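Long-range contact in endoglucanase A (PDB 1EDG), which hydrolyses internal beta-1,4-glucosidic bonds of cellulose as a bacterial family 5 endoglucanase, here as its truncated catalytic domain: residues A[227-239]-A[287-301]. Numbering follows the deposited sequence.
Sequences SPDGATNDYFRMP and WFMDNIYNKYTSRGI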
# COMPACT_ATOMS: atom_id res chain seq x y z
N SER A 227 5.39 9.14 -1.39
CA SER A 227 6.02 9.26 -2.70
C SER A 227 7.47 8.75 -2.65
O SER A 227 8.07 8.64 -1.58
CB SER A 227 5.99 10.71 -3.20
OG SER A 227 6.79 11.55 -2.39
N PRO A 228 8.02 8.35 -3.81
CA PRO A 228 9.40 7.87 -3.83
C PRO A 228 10.33 8.96 -3.30
O PRO A 228 11.22 8.69 -2.49
CB PRO A 228 9.64 7.59 -5.31
CG PRO A 228 8.28 7.16 -5.79
CD PRO A 228 7.38 8.18 -5.13
N ASP A 229 10.09 10.21 -3.72
CA ASP A 229 10.89 11.34 -3.28
C ASP A 229 10.74 11.61 -1.79
O ASP A 229 11.68 12.07 -1.14
CB ASP A 229 10.55 12.61 -4.07
CG ASP A 229 11.09 12.58 -5.49
OD1 ASP A 229 12.11 11.90 -5.74
OD2 ASP A 229 10.51 13.26 -6.36
N GLY A 230 9.57 11.31 -1.24
CA GLY A 230 9.35 11.50 0.18
C GLY A 230 10.22 10.55 1.00
O GLY A 230 10.58 10.85 2.14
N ALA A 231 10.57 9.41 0.42
CA ALA A 231 11.39 8.43 1.11
C ALA A 231 12.88 8.55 0.81
O ALA A 231 13.71 8.15 1.63
CB ALA A 231 10.90 7.02 0.78
N THR A 232 13.23 9.10 -0.35
CA THR A 232 14.63 9.23 -0.72
C THR A 232 15.31 10.55 -0.39
O THR A 232 16.54 10.63 -0.39
CB THR A 232 14.85 8.89 -2.21
OG1 THR A 232 14.07 9.76 -3.03
CG2 THR A 232 14.47 7.44 -2.50
N ASN A 233 14.53 11.59 -0.10
CA ASN A 233 15.11 12.89 0.22
C ASN A 233 15.91 12.85 1.53
O ASN A 233 15.70 11.97 2.38
CB ASN A 233 14.05 14.01 0.25
CG ASN A 233 13.21 13.98 1.52
OD1 ASN A 233 13.63 14.45 2.58
ND2 ASN A 233 12.00 13.44 1.42
N ASP A 234 16.80 13.81 1.70
CA ASP A 234 17.66 13.88 2.87
C ASP A 234 16.96 14.10 4.21
O ASP A 234 17.51 13.75 5.25
CB ASP A 234 18.74 14.95 2.67
CG ASP A 234 19.63 14.65 1.47
OD1 ASP A 234 20.05 13.48 1.30
OD2 ASP A 234 19.91 15.59 0.69
N TYR A 235 15.77 14.69 4.19
CA TYR A 235 15.03 14.95 5.42
C TYR A 235 14.35 13.71 6.01
O TYR A 235 13.99 13.71 7.20
CB TYR A 235 14.00 16.06 5.21
CG TYR A 235 14.62 17.39 4.90
CD1 TYR A 235 15.35 18.08 5.86
CD2 TYR A 235 14.52 17.95 3.62
CE1 TYR A 235 15.97 19.29 5.57
CE2 TYR A 235 15.14 19.16 3.31
CZ TYR A 235 15.87 19.83 4.29
OH TYR A 235 16.50 21.01 4.00
N PHE A 236 14.16 12.67 5.20
CA PHE A 236 13.52 11.44 5.68
C PHE A 236 14.42 10.72 6.68
O PHE A 236 15.60 10.49 6.41
CB PHE A 236 13.20 10.50 4.51
CG PHE A 236 12.52 9.22 4.94
CD1 PHE A 236 11.16 9.19 5.24
CD2 PHE A 236 13.25 8.03 5.05
CE1 PHE A 236 10.54 8.02 5.64
CE2 PHE A 236 12.63 6.84 5.45
CZ PHE A 236 11.27 6.83 5.75
N ARG A 237 13.86 10.36 7.83
CA ARG A 237 14.62 9.66 8.85
C ARG A 237 13.94 8.36 9.26
O ARG A 237 12.79 8.35 9.71
CB ARG A 237 14.79 10.55 10.08
CG ARG A 237 15.76 11.71 9.88
CD ARG A 237 15.83 12.56 11.13
NE ARG A 237 16.07 11.76 12.33
CZ ARG A 237 16.15 12.25 13.56
NH1 ARG A 237 16.01 13.56 13.77
NH2 ARG A 237 16.35 11.44 14.59
N MET A 238 14.66 7.25 9.09
CA MET A 238 14.14 5.94 9.46
C MET A 238 14.00 5.91 10.98
O MET A 238 14.90 6.36 11.69
CB MET A 238 15.13 4.86 9.03
CG MET A 238 14.49 3.53 8.72
SD MET A 238 13.93 3.52 7.02
CE MET A 238 15.49 3.30 6.22
N PRO A 239 12.89 5.36 11.50
CA PRO A 239 12.68 5.29 12.95
C PRO A 239 13.70 4.42 13.69
O PRO A 239 14.19 3.43 13.15
CB PRO A 239 11.28 4.67 13.06
CG PRO A 239 10.64 4.98 11.76
CD PRO A 239 11.74 4.79 10.78
N TRP A 287 12.97 5.43 -13.38
CA TRP A 287 13.65 6.49 -12.65
C TRP A 287 13.53 6.38 -11.13
O TRP A 287 14.54 6.35 -10.42
CB TRP A 287 13.21 7.89 -13.12
CG TRP A 287 11.90 8.35 -12.55
CD1 TRP A 287 10.65 8.13 -13.07
CD2 TRP A 287 11.69 9.07 -11.32
NE1 TRP A 287 9.69 8.65 -12.24
CE2 TRP A 287 10.30 9.23 -11.15
CE3 TRP A 287 12.55 9.58 -10.33
CZ2 TRP A 287 9.74 9.88 -10.04
CZ3 TRP A 287 12.00 10.22 -9.22
CH2 TRP A 287 10.60 10.37 -9.09
N PHE A 288 12.31 6.24 -10.63
CA PHE A 288 12.12 6.15 -9.19
C PHE A 288 12.61 4.82 -8.62
O PHE A 288 13.05 4.75 -7.47
CB PHE A 288 10.67 6.45 -8.78
CG PHE A 288 9.70 5.33 -9.05
CD1 PHE A 288 9.07 5.22 -10.29
CD2 PHE A 288 9.42 4.39 -8.06
CE1 PHE A 288 8.18 4.18 -10.54
CE2 PHE A 288 8.53 3.35 -8.31
CZ PHE A 288 7.91 3.24 -9.55
N MET A 289 12.55 3.77 -9.43
CA MET A 289 13.01 2.45 -8.99
C MET A 289 14.52 2.46 -8.79
O MET A 289 15.02 1.83 -7.87
CB MET A 289 12.61 1.37 -9.99
CG MET A 289 11.11 1.20 -10.09
SD MET A 289 10.65 -0.28 -10.97
CE MET A 289 8.82 -0.13 -10.97
N ASP A 290 15.24 3.18 -9.65
CA ASP A 290 16.69 3.28 -9.53
C ASP A 290 17.04 4.05 -8.26
O ASP A 290 17.98 3.69 -7.55
CB ASP A 290 17.30 3.95 -10.76
CG ASP A 290 17.40 3.01 -11.95
OD1 ASP A 290 17.48 1.78 -11.75
OD2 ASP A 290 17.39 3.51 -13.10
N ASN A 291 16.27 5.10 -7.97
CA ASN A 291 16.50 5.88 -6.75
C ASN A 291 16.32 4.97 -5.53
O ASN A 291 17.13 5.00 -4.60
CB ASN A 291 15.50 7.04 -6.66
CG ASN A 291 15.80 8.15 -7.64
OD1 ASN A 291 16.86 8.14 -8.28
ND2 ASN A 291 14.89 9.09 -7.77
N ILE A 292 15.27 4.17 -5.56
CA ILE A 292 14.97 3.24 -4.48
C ILE A 292 16.07 2.18 -4.34
O ILE A 292 16.50 1.86 -3.22
CB ILE A 292 13.59 2.57 -4.68
CG1 ILE A 292 12.48 3.62 -4.51
CG2 ILE A 292 13.40 1.42 -3.69
CD1 ILE A 292 11.11 3.11 -4.90
N TYR A 293 16.53 1.65 -5.47
CA TYR A 293 17.58 0.64 -5.46
C TYR A 293 18.87 1.19 -4.84
O TYR A 293 19.44 0.59 -3.94
CB TYR A 293 17.87 0.15 -6.88
CG TYR A 293 19.01 -0.84 -6.95
CD1 TYR A 293 18.86 -2.13 -6.44
CD2 TYR A 293 20.24 -0.49 -7.51
CE1 TYR A 293 19.90 -3.05 -6.49
CE2 TYR A 293 21.29 -1.41 -7.56
CZ TYR A 293 21.11 -2.69 -7.04
OH TYR A 293 22.13 -3.61 -7.06
N ASN A 294 19.30 2.34 -5.33
CA ASN A 294 20.53 2.97 -4.86
C ASN A 294 20.50 3.36 -3.39
O ASN A 294 21.47 3.15 -2.66
CB ASN A 294 20.86 4.19 -5.71
CG ASN A 294 21.19 3.81 -7.15
OD1 ASN A 294 21.72 2.73 -7.42
ND2 ASN A 294 20.86 4.70 -8.08
N LYS A 295 19.36 3.89 -2.95
CA LYS A 295 19.23 4.33 -1.57
C LYS A 295 18.91 3.23 -0.57
O LYS A 295 19.38 3.27 0.57
CB LYS A 295 18.17 5.44 -1.50
CG LYS A 295 17.99 6.08 -0.14
CD LYS A 295 19.27 6.74 0.34
CE LYS A 295 19.08 7.42 1.69
NZ LYS A 295 18.16 8.60 1.61
N TYR A 296 18.15 2.23 -0.98
CA TYR A 296 17.74 1.19 -0.05
C TYR A 296 18.00 -0.27 -0.37
O TYR A 296 18.76 -0.93 0.34
CB TYR A 296 16.25 1.35 0.28
CG TYR A 296 15.89 2.63 1.00
CD1 TYR A 296 16.35 2.88 2.29
CD2 TYR A 296 15.10 3.61 0.38
CE1 TYR A 296 16.04 4.06 2.95
CE2 TYR A 296 14.78 4.80 1.04
CZ TYR A 296 15.26 5.02 2.33
OH TYR A 296 14.97 6.17 3.01
N THR A 297 17.34 -0.80 -1.40
CA THR A 297 17.47 -2.23 -1.69
C THR A 297 18.87 -2.76 -2.00
O THR A 297 19.21 -3.86 -1.57
CB THR A 297 16.42 -2.72 -2.71
OG1 THR A 297 16.59 -2.04 -3.95
CG2 THR A 297 15.01 -2.45 -2.19
N SER A 298 19.70 -1.96 -2.67
CA SER A 298 21.07 -2.39 -2.97
C SER A 298 21.84 -2.58 -1.66
O SER A 298 22.81 -3.34 -1.60
CB SER A 298 21.79 -1.37 -3.85
OG SER A 298 21.97 -0.13 -3.18
N ARG A 299 21.40 -1.87 -0.62
CA ARG A 299 22.01 -1.93 0.70
C ARG A 299 21.29 -2.89 1.63
O ARG A 299 21.58 -2.91 2.84
CB ARG A 299 22.03 -0.53 1.32
CG ARG A 299 22.78 0.52 0.53
CD ARG A 299 22.56 1.90 1.12
NE ARG A 299 22.82 1.93 2.56
CZ ARG A 299 21.98 2.41 3.47
NH1 ARG A 299 20.81 2.92 3.10
NH2 ARG A 299 22.31 2.38 4.75
N GLY A 300 20.32 -3.63 1.12
CA GLY A 300 19.62 -4.59 1.96
C GLY A 300 18.50 -4.11 2.87
O GLY A 300 18.15 -4.80 3.83
N ILE A 301 17.98 -2.91 2.61
CA ILE A 301 16.87 -2.36 3.40
C ILE A 301 15.62 -2.60 2.54
O ILE A 301 15.56 -2.14 1.40
CB ILE A 301 17.06 -0.86 3.68
CG1 ILE A 301 18.30 -0.66 4.56
CG2 ILE A 301 15.83 -0.28 4.40
CD1 ILE A 301 18.80 0.74 4.58
O HOH W 1 13.00 9.05 -5.66
O HOH W 2 14.17 12.34 -7.92
O HOH W 3 17.06 9.84 4.08
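The Y296 side chain leaves its helix with CG anti to the carbonyl carbon (chi1 -64°), which sends the phenol toward A231. K295 takes the other course: CG is anti to the backbone N, and bends at chi2 and chi4 bring NZ beside the end of helix 228-232. Y296 OH donates to A231 O at 2.7 Å. The carbonyl oxygen lies at the ring edge, near its plane, while the hydroxyl is tilted 26° from the carbonyl plane. K295 NZ makes only a weak bond to T232 O, at 3.3 Å. A water accepts from K295 NZ and donates to N233 O and F236 O, so the lysine also reaches the beta turn from N233 to F236. F236 CD2 lies 3.3 Å from Y296 OH. M238 comes from the opposite direction and sets CE 3.4 Å from Y296 CE1. M238 CE also meets I301 CG2 tip to tip, at 4.0 Å.

At the other end the P228 ring packs on F288, with CG 3.8 Å from F288 CD2. F288 in turn touches I305 of strand 303-308 and Y326 of helix 316-332. D229 OD1 lies at the edge of the W287 ring, 3.9 Å from CZ3. D229 OD1 and N291 ND2 are joined through water and have no direct hydrogen bond. One water accepts a hydrogen bond from N291 ND2 and donates one to D229 OD1; it also bonds T232 OG1. A second water links D229 OD1 to N291 ND2, weakly on the asparagine side.

The two helix segments run nearly parallel, 20° apart. A Schellman motif with G300 at C-prime closes the longer helix. The contact packs helix 228-232, which follows strand 219-222, against helix 279-297, which precedes strand 303-308, on the outside of a TIM barrel, the (beta/alpha)8 fold of family 5 glycoside hydrolases.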